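Side-chain contacts in endonuclease 2 (Arabidopsis thaliana, PDB 4CXP), which cleaves RNA and single-stranded DNA, and double-stranded DNA less well, into 5'-phosphorylated products with the help of three divalent metal ions: residues A[10-13]-A[14-18]; A[45-48]-A[49-52]; A[176-179]-A[180-184]. All blocks are in the same frame, centred on the assembly; numbering follows the deposited sequence. Where two conformers were deposited one is given.

Contact 1 of 3, residues A[10-13]-A[14-18]; sequences CKIA and QTRLD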
ATOM      1  N   CYS A  10      -0.393  -7.158   4.901  1.00  9.30           N
ATOM      2  CA  CYS A  10      -1.388  -8.206   5.011  0.50  9.34           C
ATOM      3  C   CYS A  10      -1.241  -9.038   6.286  1.00  9.81           C
ATOM      4  O   CYS A  10      -2.243  -9.500   6.821  1.00 11.67           O
ATOM      5  CB  CYS A  10      -1.388  -9.074   3.757  0.50 10.24           C
ATOM      6  SG  CYS A  10      -2.233  -8.237   2.396  0.50 12.24           S
ATOM      7  N   LYS A  11      -0.020  -9.229   6.787  1.00 10.07           N
ATOM      8  CA  LYS A  11       0.187  -9.933   8.059  0.50 11.06           C
ATOM      9  C   LYS A  11      -0.402  -9.131   9.214  1.00 11.50           C
ATOM     10  O   LYS A  11      -1.099  -9.669  10.070  1.00 14.33           O
ATOM     11  CB  LYS A  11       1.669 -10.212   8.294  0.50 11.35           C
ATOM     12  CG  LYS A  11       2.212 -11.357   7.460  0.50 11.83           C
ATOM     13  CD  LYS A  11       3.726 -11.435   7.541  0.50 13.89           C
ATOM     14  CE  LYS A  11       4.272 -12.659   6.835  0.50 16.47           C
ATOM     15  NZ  LYS A  11       4.157 -13.866   7.690  0.50 18.24           N
ATOM     16  N   ILE A  12      -0.150  -7.826   9.223  1.00 10.47           N
ATOM     17  CA  ILE A  12      -0.737  -6.963  10.245  1.00 10.75           C
ATOM     18  C   ILE A  12      -2.266  -7.036  10.135  1.00 10.54           C
ATOM     19  O   ILE A  12      -2.977  -7.211  11.127  1.00 13.08           O
ATOM     20  CB  ILE A  12      -0.232  -5.513  10.114  1.00 11.13           C
ATOM     21  CG1 ILE A  12       1.248  -5.443  10.483  1.00 12.10           C
ATOM     22  CG2 ILE A  12      -1.057  -4.585  10.988  1.00 11.89           C
ATOM     23  CD1 ILE A  12       1.883  -4.110  10.190  1.00 13.64           C
ATOM     24  N   ALA A  13      -2.778  -6.891   8.920  1.00  9.56           N
ATOM     25  CA  ALA A  13      -4.211  -6.846   8.751  1.00  9.73           C
ATOM     26  C   ALA A  13      -4.883  -8.120   9.216  1.00  9.94           C
ATOM     27  O   ALA A  13      -5.906  -8.083   9.909  1.00 10.27           O
ATOM     28  CB  ALA A  13      -4.575  -6.584   7.307  1.00  9.96           C
ATOM     29  N   GLN A  14      -4.336  -9.274   8.842  1.00 11.09           N
ATOM     30  CA  GLN A  14      -5.074 -10.503   9.107  1.00 11.37           C
ATOM     31  C   GLN A  14      -5.190 -10.750  10.611  1.00 11.45           C
ATOM     32  O   GLN A  14      -6.196 -11.256  11.079  1.00 12.57           O
ATOM     33  CB  GLN A  14      -4.497 -11.703   8.360  1.00 13.05           C
ATOM     34  CG  GLN A  14      -5.392 -12.941   8.461  1.00 13.37           C
ATOM     35  CD  GLN A  14      -5.024 -14.047   7.486  1.00 13.86           C
ATOM     36  OE1 GLN A  14      -3.914 -14.073   6.947  1.00 14.25           O
ATOM     37  NE2 GLN A  14      -5.969 -14.938   7.204  1.00 15.66           N
ATOM     38  N   THR A  15      -4.196 -10.331  11.378  1.00 11.37           N
ATOM     39  CA  THR A  15      -4.239 -10.487  12.825  1.00 12.97           C
ATOM     40  C   THR A  15      -5.161  -9.493  13.536  1.00 13.09           C
ATOM     41  O   THR A  15      -5.442  -9.673  14.709  1.00 17.18           O
ATOM     42  CB  THR A  15      -2.835 -10.475  13.466  1.00 15.40           C
ATOM     43  OG1 THR A  15      -2.237  -9.196  13.284  1.00 19.54           O
ATOM     44  CG2 THR A  15      -1.965 -11.559  12.872  1.00 20.42           C
ATOM     45  N   ARG A  16      -5.663  -8.496  12.818  1.00 10.60           N
ATOM     46  CA  ARG A  16      -6.574  -7.481  13.351  1.00 10.37           C
ATOM     47  C   ARG A  16      -8.013  -7.698  12.887  1.00 10.54           C
ATOM     48  O   ARG A  16      -8.875  -6.871  13.148  1.00 12.07           O
ATOM     49  CB  ARG A  16      -6.099  -6.087  12.966  1.00 10.69           C
ATOM     50  CG  ARG A  16      -4.786  -5.706  13.609  1.00 11.29           C
ATOM     51  CD  ARG A  16      -4.370  -4.305  13.198  1.00 12.29           C
ATOM     52  NE  ARG A  16      -5.229  -3.279  13.772  1.00 11.90           N
ATOM     53  CZ  ARG A  16      -5.132  -2.846  15.014  1.00 13.32           C
ATOM     54  NH1 ARG A  16      -4.181  -3.300  15.828  1.00 14.14           N
ATOM     55  NH2 ARG A  16      -5.978  -1.932  15.431  1.00 14.47           N
ATOM     56  N   LEU A  17      -8.306  -8.807  12.228  1.00 10.32           N
ATOM     57  CA  LEU A  17      -9.662  -9.075  11.783  1.00 10.33           C
ATOM     58  C   LEU A  17     -10.526  -9.508  12.957  1.00 10.74           C
ATOM     59  O   LEU A  17     -10.086 -10.239  13.848  1.00 12.73           O
ATOM     60  CB  LEU A  17      -9.660 -10.165  10.721  1.00 10.44           C
ATOM     61  CG  LEU A  17      -8.916  -9.822   9.432  1.00 11.14           C
ATOM     62  CD1 LEU A  17      -9.008 -10.978   8.463  1.00 12.50           C
ATOM     63  CD2 LEU A  17      -9.423  -8.533   8.815  1.00 11.96           C
ATOM     64  N   ASP A  18     -11.779  -9.088  12.915  1.00 10.77           N
ATOM     65  CA  ASP A  18     -12.793  -9.592  13.821  1.00 11.30           C
ATOM     66  C   ASP A  18     -13.275 -10.949  13.341  1.00 11.90           C
ATOM     67  O   ASP A  18     -12.881 -11.426  12.278  1.00 12.59           O
ATOM     68  CB  ASP A  18     -13.894  -8.568  14.061  1.00 13.12           C
ATOM     69  CG  ASP A  18     -14.731  -8.254  12.853  0.70 12.55           C
ATOM     70  OD1 ASP A  18     -14.825  -9.084  11.943  0.70 13.04           O
ATOM     71  OD2 ASP A  18     -15.318  -7.134  12.814  0.70 15.88           O
TER
HETATM   72  O   HOH W   1      -1.591  -6.893  13.644  1.00 25.61           O
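Gln14 N donates to Cys10 O at 2.9 Å, an i to i+4 bond in the last turn of the alpha-helix 3-15, at its C-terminal end. The side chain of Gln14 takes another course: with CG anti to the backbone N (chi1 -171°) and the chain extended, the amide leaves the helix and meets the 35-37 loop, NE2 giving to Gly35 O and OE1 accepting from Leu37 N. Both ends of the amide are thereby used, which fixes its flip. At Thr15 the helical bond lengthens: N to Lys11 O is 3.4 Å and weak. Its OG1 swings back over the preceding turn, 3.0 Å from Ile12 O, and a water donates to Ile12 O at 2.9 Å. The pattern changes at Arg16, whose N bonds to Ala13 O, three residues back, at 2.9 Å, a 3-10-like bond at the point where the regular helix ends. Beyond CB the arginine lies alongside Ile12, CD resting 4.0 Å from CG2, while a bend at chi3 (69°) turns the guanidinium away to a salt bridge of NH2 with Glu197. The paired aliphatic parts of Ile12 and Arg16 face Ile185 of helix 176-187. Leu17 then folds back over the helix end, its CG 3.5 Å from Ala13 O. Asp18 opens the next helix as its N-cap, OD1 accepting from Ala21 N.

Contact 2 of 3, residues A[45-48]-A[49-52]; sequences DRVK and FRYH. With ZN (zinc ion), chain E; SO4 (sulfate ion), chain I; SO4 (sulfate ion), chain K.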
ATOM      1  N   ASP A  45      -0.329  -7.826  -8.635  1.00  9.91           N
ATOM      2  CA  ASP A  45       0.781  -7.455  -9.512  1.00 10.76           C
ATOM      3  C   ASP A  45       1.001  -8.481 -10.630  1.00 11.35           C
ATOM      4  O   ASP A  45       1.442  -8.101 -11.708  1.00 14.23           O
ATOM      5  CB  ASP A  45       2.082  -7.274  -8.730  1.00 11.06           C
ATOM      6  CG  ASP A  45       2.247  -5.924  -8.112  1.00 10.06           C
ATOM      7  OD1 ASP A  45       1.458  -5.002  -8.336  1.00  9.80           O
ATOM      8  OD2 ASP A  45       3.229  -5.812  -7.355  1.00 14.84           O
ATOM      9  N   ARG A  46       0.647  -9.736 -10.376  1.00 11.21           N
ATOM     10  CA  ARG A  46       0.853 -10.824 -11.330  0.50 12.81           C
ATOM     11  C   ARG A  46      -0.253 -10.953 -12.369  1.00 12.37           C
ATOM     12  O   ARG A  46      -0.186 -11.828 -13.203  1.00 13.56           O
ATOM     13  CB  ARG A  46       1.019 -12.149 -10.589  0.50 15.62           C
ATOM     14  CG  ARG A  46       2.300 -12.218  -9.788  0.50 15.87           C
ATOM     15  CD  ARG A  46       2.589 -13.644  -9.355  0.50 17.21           C
ATOM     16  NE  ARG A  46       1.592 -14.143  -8.413  0.50 17.92           N
ATOM     17  CZ  ARG A  46       0.613 -14.995  -8.712  0.50 17.87           C
ATOM     18  NH1 ARG A  46       0.473 -15.484  -9.951  0.50 17.43           N
ATOM     19  NH2 ARG A  46      -0.217 -15.366  -7.754  0.50 19.56           N
ATOM     20  N   VAL A  47      -1.249 -10.065 -12.330  1.00 11.89           N
ATOM     21  CA  VAL A  47      -2.288 -10.014 -13.377  1.00 12.27           C
ATOM     22  C   VAL A  47      -2.316  -8.669 -14.107  1.00 12.12           C
ATOM     23  O   VAL A  47      -3.254  -8.365 -14.834  1.00 13.78           O
ATOM     24  CB  VAL A  47      -3.687 -10.406 -12.862  1.00 13.47           C
ATOM     25  CG1 VAL A  47      -3.666 -11.849 -12.371  1.00 16.05           C
ATOM     26  CG2 VAL A  47      -4.203  -9.460 -11.797  1.00 12.97           C
ATOM     27  N   LYS A  48      -1.268  -7.874 -13.957  1.00 11.13           N
ATOM     28  CA  LYS A  48      -1.166  -6.588 -14.655  1.00 11.63           C
ATOM     29  C   LYS A  48      -1.262  -6.700 -16.164  1.00 11.40           C
ATOM     30  O   LYS A  48      -1.693  -5.745 -16.810  1.00 12.91           O
ATOM     31  CB  LYS A  48       0.134  -5.849 -14.283  1.00 11.69           C
ATOM     32  CG  LYS A  48       0.074  -5.155 -12.943  1.00 11.70           C
ATOM     33  CD  LYS A  48       1.421  -4.540 -12.602  1.00 13.28           C
ATOM     34  CE  LYS A  48       1.376  -3.793 -11.279  1.00 11.85           C
ATOM     35  NZ  LYS A  48       2.737  -3.346 -10.882  1.00 13.73           N
ATOM     36  N   PHE A  49      -0.810  -7.813 -16.728  1.00 11.95           N
ATOM     37  CA  PHE A  49      -0.861  -8.016 -18.183  1.00 12.24           C
ATOM     38  C   PHE A  49      -1.970  -8.943 -18.618  1.00 12.43           C
ATOM     39  O   PHE A  49      -2.590  -8.699 -19.635  1.00 14.46           O
ATOM     40  CB  PHE A  49       0.508  -8.456 -18.700  1.00 13.72           C
ATOM     41  CG  PHE A  49       1.508  -7.356 -18.613  1.00 15.21           C
ATOM     42  CD1 PHE A  49       1.531  -6.368 -19.577  1.00 16.96           C
ATOM     43  CD2 PHE A  49       2.340  -7.245 -17.525  1.00 17.71           C
ATOM     44  CE1 PHE A  49       2.421  -5.323 -19.496  1.00 19.80           C
ATOM     45  CE2 PHE A  49       3.236  -6.188 -17.421  1.00 19.30           C
ATOM     46  CZ  PHE A  49       3.268  -5.227 -18.406  1.00 20.17           C
ATOM     47  N   ARG A  50      -2.240  -9.982 -17.856  1.00 12.33           N
ATOM     48  CA  ARG A  50      -3.388 -10.840 -18.167  1.00 13.17           C
ATOM     49  C   ARG A  50      -4.692 -10.051 -18.078  1.00 13.38           C
ATOM     50  O   ARG A  50      -5.592 -10.249 -18.888  1.00 15.06           O
ATOM     51  CB  ARG A  50      -3.428 -12.021 -17.238  1.00 13.33           C
ATOM     52  CG  ARG A  50      -2.432 -13.098 -17.634  1.00 14.49           C
ATOM     53  CD  ARG A  50      -2.476 -14.264 -16.683  1.00 14.19           C
ATOM     54  NE  ARG A  50      -1.896 -13.957 -15.387  1.00 14.69           N
ATOM     55  CZ  ARG A  50      -1.925 -14.783 -14.348  1.00 16.42           C
ATOM     56  NH1 ARG A  50      -2.525 -15.961 -14.433  1.00 18.55           N
ATOM     57  NH2 ARG A  50      -1.354 -14.434 -13.209  1.00 17.50           N
ATOM     58  N   TYR A  51      -4.784  -9.154 -17.094  1.00 13.22           N
ATOM     59  CA  TYR A  51      -5.915  -8.225 -16.925  1.00 13.39           C
ATOM     60  C   TYR A  51      -5.365  -6.832 -17.150  1.00 13.14           C
ATOM     61  O   TYR A  51      -5.086  -6.086 -16.212  1.00 13.21           O
ATOM     62  CB  TYR A  51      -6.517  -8.318 -15.522  1.00 13.44           C
ATOM     63  CG  TYR A  51      -7.179  -9.618 -15.123  1.00 14.06           C
ATOM     64  CD1 TYR A  51      -7.657 -10.540 -16.044  1.00 17.02           C
ATOM     65  CD2 TYR A  51      -7.372  -9.896 -13.777  1.00 16.05           C
ATOM     66  CE1 TYR A  51      -8.298 -11.699 -15.617  1.00 19.01           C
ATOM     67  CE2 TYR A  51      -8.001 -11.050 -13.344  1.00 18.03           C
ATOM     68  CZ  TYR A  51      -8.465 -11.952 -14.262  1.00 17.91           C
ATOM     69  OH  TYR A  51      -9.107 -13.098 -13.834  1.00 20.74           O
ATOM     70  N   HIS A  52      -5.140  -6.473 -18.395  1.00 13.43           N
ATOM     71  CA  HIS A  52      -4.370  -5.267 -18.659  0.70 14.20           C
ATOM     72  C   HIS A  52      -5.123  -3.996 -18.206  1.00 13.61           C
ATOM     73  O   HIS A  52      -4.503  -3.005 -17.807  1.00 14.00           O
ATOM     74  CB  HIS A  52      -3.937  -5.274 -20.117  0.70 16.79           C
ATOM     75  CG  HIS A  52      -2.727  -4.450 -20.419  0.70 18.02           C
ATOM     76  ND1 HIS A  52      -1.707  -4.159 -19.525  0.70 19.33           N
ATOM     77  CD2 HIS A  52      -2.380  -3.860 -21.587  0.70 19.21           C
ATOM     78  CE1 HIS A  52      -0.805  -3.412 -20.137  0.70 19.50           C
ATOM     79  NE2 HIS A  52      -1.186  -3.223 -21.387  0.70 23.64           N
TER
HETATM   80 ZN    ZN E 931       0.743  -3.029  -7.184  1.00  9.99          ZN
HETATM   81  S   SO4 I 961       3.512  -2.470  -7.291  0.70  9.28           S
HETATM   82  O1  SO4 I 961       4.363  -3.599  -7.829  0.70 10.05           O
HETATM   83  O2  SO4 I 961       2.484  -1.998  -8.390  0.70  9.78           O
HETATM   84  O3  SO4 I 961       4.491  -1.459  -6.711  0.70  8.49           O
HETATM   85  O4  SO4 I 961       2.662  -3.036  -6.198  0.70  6.02           O
HETATM   86  S   SO4 K 963      -3.023 -17.086 -10.941  0.70 22.47           S
HETATM   87  O1  SO4 K 963      -2.068 -15.971 -10.938  0.70 26.06           O
HETATM   88  O2  SO4 K 963      -3.096 -17.634 -12.314  0.70 25.08           O
HETATM   89  O3  SO4 K 963      -4.360 -16.635 -10.522  0.70 19.12           O
HETATM   90  O4  SO4 K 963      -2.554 -18.141 -10.018  0.70 27.13           O
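Lys48, Val47 and Arg50 carry most of this loop contact. Val47 O accepts from Tyr51 N at 2.8 Å, an i to i+4 turn, while the valine side chain works on two fronts. Its CG1 lies over one face of the Arg50 guanidinium, 3.6 Å from NH2, and CG2 packs against Tyr51 CD2. The tyrosine hydroxyl itself is taken by Glu113. Arg50 bends at chi3 (-72°) and brings NH2 to Arg46 O at 2.9 Å in a nearly straight bond (172°); the oxygen lies in the guanidinium plane, although the donor stands above the plane of the carbonyl. NH2 and NH1 of Arg50 also grip O1 and O2 of a sulfate, and Arg46 NH1 reaches the same O1, so the anion probably offsets the charge of the two arginines lying side by side. Here the loop between helix 19-28 and strand 60-62 places the substrate-binding residues 45-49 beside the zinc site of this S1/P1 nuclease. Lys48 runs fully extended beyond CG toward that centre, where NZ donates to O2 of a second sulfate at 2.8 Å and forms a salt bridge with Asp45 OD1. That same carboxylate oxygen binds zinc at 2.4 Å, the ion being shared with His58, His120 and Asp124, and the sulfate supplies two more ligand oxygens. Lys48 O accepts from His52 ND1 at 3.1 Å, as well as from Ser55 OG; the oxygen lies at the edge of the imidazole, near the ring plane, and ND1 lies in the carbonyl plane of Lys48.

Contact 3 of 3, residues A[176-179]-A[180-184]; sequences GMVD and ALKKN. With NAG (2-acetamido-2-deoxy-beta-D-glucopyranose), chain D.
Four consecutive carbonyls of the first turn, Gly176 O to Asp179 O, each accept an i+4 N-H, from Ala180 N through to Lys183 N. The straightest at hydrogen are Leu181 N to Met177 O and Lys182 N to Val178 O, both 2.9 Å and 164°, the regular geometry of an alpha-helix, here helix 176-187. Asp179 O has a second donor: a water gives to it at 3.1 Å and accepts from Lys183 NZ, which the bend at chi4 (72°) brings back over the turn. Val178 CG1 lies alongside Lys182 CD at 3.7 Å, the two side chains running side by side. Leu181 CD1 meets Met177 CG at 4.1 Å, and its CD2 lies 3.6 Å from C8, the acetyl methyl of the N-acetylglucosamine on Asn184. Cutting Leu181 back to an alanine is likely to open a gap beside Met177 CG and leave the acetyl methyl resting on Ala180 CB alone of this turn. Asn184 ND2 is joined covalently to the sugar C1 at 1.5 Å, while its backbone N is paired with Ala180 O. The main-chain donors and acceptors described are met within the helix, so these side chains are left for apolar contact, a water-bridged ammonium and the glycan linkage.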
ATOM      1  N   GLY A 176      10.654  -9.898  11.911  1.00 13.88           N
ATOM      2  CA  GLY A 176      11.126  -8.905  12.850  1.00 14.56           C
ATOM      3  C   GLY A 176      10.483  -7.541  12.687  1.00 12.39           C
ATOM      4  O   GLY A 176      10.082  -6.918  13.653  1.00 12.40           O
ATOM      5  N   MET A 177      10.378  -7.090  11.456  1.00 11.80           N
ATOM      6  CA  MET A 177       9.774  -5.794  11.200  0.70 10.88           C
ATOM      7  C   MET A 177       8.270  -5.826  11.532  1.00  9.76           C
ATOM      8  O   MET A 177       7.759  -4.916  12.169  1.00  9.53           O
ATOM      9  CB  MET A 177      10.035  -5.328   9.766  0.70 12.51           C
ATOM     10  CG  MET A 177       9.669  -3.862   9.544  0.70 12.55           C
ATOM     11  SD  MET A 177       9.834  -3.246   7.855  0.70 16.70           S
ATOM     12  CE  MET A 177      11.562  -3.525   7.664  0.70 14.48           C
ATOM     13  N   VAL A 178       7.574  -6.887  11.136  1.00 10.70           N
ATOM     14  CA  VAL A 178       6.156  -7.049  11.478  0.70 11.40           C
ATOM     15  C   VAL A 178       5.927  -6.976  12.962  1.00 11.01           C
ATOM     16  O   VAL A 178       5.023  -6.301  13.442  1.00 10.63           O
ATOM     17  CB  VAL A 178       5.633  -8.433  11.050  0.70 13.52           C
ATOM     18  CG1 VAL A 178       4.246  -8.735  11.637  0.70 12.49           C
ATOM     19  CG2 VAL A 178       5.593  -8.447   9.560  0.70 15.97           C
ATOM     20  N   ASP A 179       6.734  -7.730  13.701  1.00 11.49           N
ATOM     21  CA  ASP A 179       6.563  -7.800  15.129  1.00 12.23           C
ATOM     22  C   ASP A 179       6.795  -6.448  15.779  1.00 10.85           C
ATOM     23  O   ASP A 179       6.080  -6.040  16.687  1.00 12.16           O
ATOM     24  CB  ASP A 179       7.486  -8.878  15.720  1.00 14.05           C
ATOM     25  CG  ASP A 179       7.070 -10.306  15.310  1.00 18.97           C
ATOM     26  OD1 ASP A 179       5.955 -10.499  14.790  1.00 23.43           O
ATOM     27  OD2 ASP A 179       7.891 -11.231  15.479  1.00 22.19           O
ATOM     28  N   ALA A 180       7.785  -5.705  15.295  1.00 10.20           N
ATOM     29  CA  ALA A 180       8.088  -4.400  15.845  1.00  9.58           C
ATOM     30  C   ALA A 180       6.978  -3.389  15.523  1.00  9.21           C
ATOM     31  O   ALA A 180       6.625  -2.546  16.354  1.00 10.05           O
ATOM     32  CB  ALA A 180       9.436  -3.913  15.335  1.00  9.77           C
ATOM     33  N   LEU A 181       6.432  -3.461  14.315  1.00  8.45           N
ATOM     34  CA  LEU A 181       5.297  -2.614  13.953  1.00  8.18           C
ATOM     35  C   LEU A 181       4.080  -2.921  14.818  1.00  8.71           C
ATOM     36  O   LEU A 181       3.409  -2.005  15.290  1.00  9.12           O
ATOM     37  CB  LEU A 181       4.975  -2.749  12.468  1.00  7.87           C
ATOM     38  CG  LEU A 181       6.013  -2.192  11.513  1.00  7.86           C
ATOM     39  CD1 LEU A 181       5.773  -2.678  10.114  1.00  9.22           C
ATOM     40  CD2 LEU A 181       6.040  -0.676  11.565  1.00  8.15           C
ATOM     41  N   LYS A 182       3.785  -4.196  15.026  1.00  9.40           N
ATOM     42  CA  LYS A 182       2.653  -4.578  15.866  1.00 10.35           C
ATOM     43  C   LYS A 182       2.825  -4.077  17.290  1.00 10.79           C
ATOM     44  O   LYS A 182       1.885  -3.574  17.908  1.00 11.88           O
ATOM     45  CB  LYS A 182       2.458  -6.090  15.838  1.00 12.50           C
ATOM     46  CG  LYS A 182       1.906  -6.598  14.521  1.00 12.99           C
ATOM     47  CD  LYS A 182       1.934  -8.111  14.411  1.00 17.14           C
ATOM     48  CE  LYS A 182       0.917  -8.805  15.266  0.30 14.89           C
ATOM     49  NZ  LYS A 182       1.128 -10.253  14.992  0.30 16.31           N
ATOM     50  N   LYS A 183       4.030  -4.183  17.837  1.00 11.43           N
ATOM     51  CA  LYS A 183       4.266  -3.671  19.173  1.00 12.61           C
ATOM     52  C   LYS A 183       4.038  -2.167  19.231  1.00 11.66           C
ATOM     53  O   LYS A 183       3.439  -1.672  20.186  1.00 13.47           O
ATOM     54  CB  LYS A 183       5.661  -4.053  19.656  1.00 14.42           C
ATOM     55  CG  LYS A 183       5.756  -5.542  19.993  1.00 20.19           C
ATOM     56  CD  LYS A 183       7.081  -5.951  20.614  0.70 20.71           C
ATOM     57  CE  LYS A 183       7.126  -7.456  20.848  0.70 24.92           C
ATOM     58  NZ  LYS A 183       7.262  -8.216  19.574  0.70 25.22           N
ATOM     59  N   ASN A 184       4.501  -1.435  18.230  1.00 10.68           N
ATOM     60  CA  ASN A 184       4.306   0.004  18.240  1.00 10.18           C
ATOM     61  C   ASN A 184       2.846   0.419  18.034  1.00  9.95           C
ATOM     62  O   ASN A 184       2.398   1.390  18.606  1.00 11.07           O
ATOM     63  CB  ASN A 184       5.222   0.670  17.228  1.00  9.79           C
ATOM     64  CG  ASN A 184       6.635   0.806  17.747  1.00 10.54           C
ATOM     65  OD1 ASN A 184       6.925   0.444  18.882  1.00 12.57           O
ATOM     66  ND2 ASN A 184       7.523   1.335  16.914  1.00 11.12           N
TER
HETATM   67  C1  NAG D   1       8.887   1.557  17.372  1.00 10.96           C
HETATM   68  C2  NAG D   1       9.829   1.796  16.196  1.00 10.33           C
HETATM   69  C3  NAG D   1      11.222   2.125  16.712  1.00 10.68           C
HETATM   70  C4  NAG D   1      11.155   3.294  17.681  1.00 11.14           C
HETATM   71  C5  NAG D   1      10.114   3.029  18.761  1.00 13.05           C
HETATM   72  C6  NAG D   1       9.904   4.210  19.702  1.00 15.46           C
HETATM   73  C7  NAG D   1       9.010   0.515  14.303  1.00  9.15           C
HETATM   74  C8  NAG D   1       9.129  -0.709  13.454  1.00  9.35           C
HETATM   75  N2  NAG D   1       9.863   0.656  15.306  1.00  9.30           N
HETATM   76  O3  NAG D   1      12.077   2.410  15.621  1.00 11.62           O
HETATM   77  O4  NAG D   1      12.436   3.467  18.253  1.00 12.70           O
HETATM   78  O5  NAG D   1       8.865   2.742  18.153  1.00 12.49           O
HETATM   79  O6  NAG D   1       9.508   5.350  18.976  1.00 18.59           O
HETATM   80  O7  NAG D   1       8.100   1.329  14.089  1.00 10.60           O
HETATM   81  O   HOH W   2       4.660  -8.493  17.897  0.30 80.52           O

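Contacts 1 and 3 belong together: their centres are 13 Å apart, and helices 3-15 and 176-187 pack through Ile12 CD1 against Leu181 CB (4.1 Å) and Lys11 CD against Val178 CG2 (4.1 Å), with Thr15 OG1 3.7 Å from Lys182 CE. Contact 2 stands apart, its centre 26 Å from that of contact 1 and 31 Å from that of contact 3, which lies on the other side of the chain's centre. Contacts 1 and 2 do not touch, nearest atoms about 11 Å apart: contact 2 supplies a zinc ligand, whereas the Cys10 side chain is about 10 Å from a zinc and about 5 Å from that of His6, which binds another zinc.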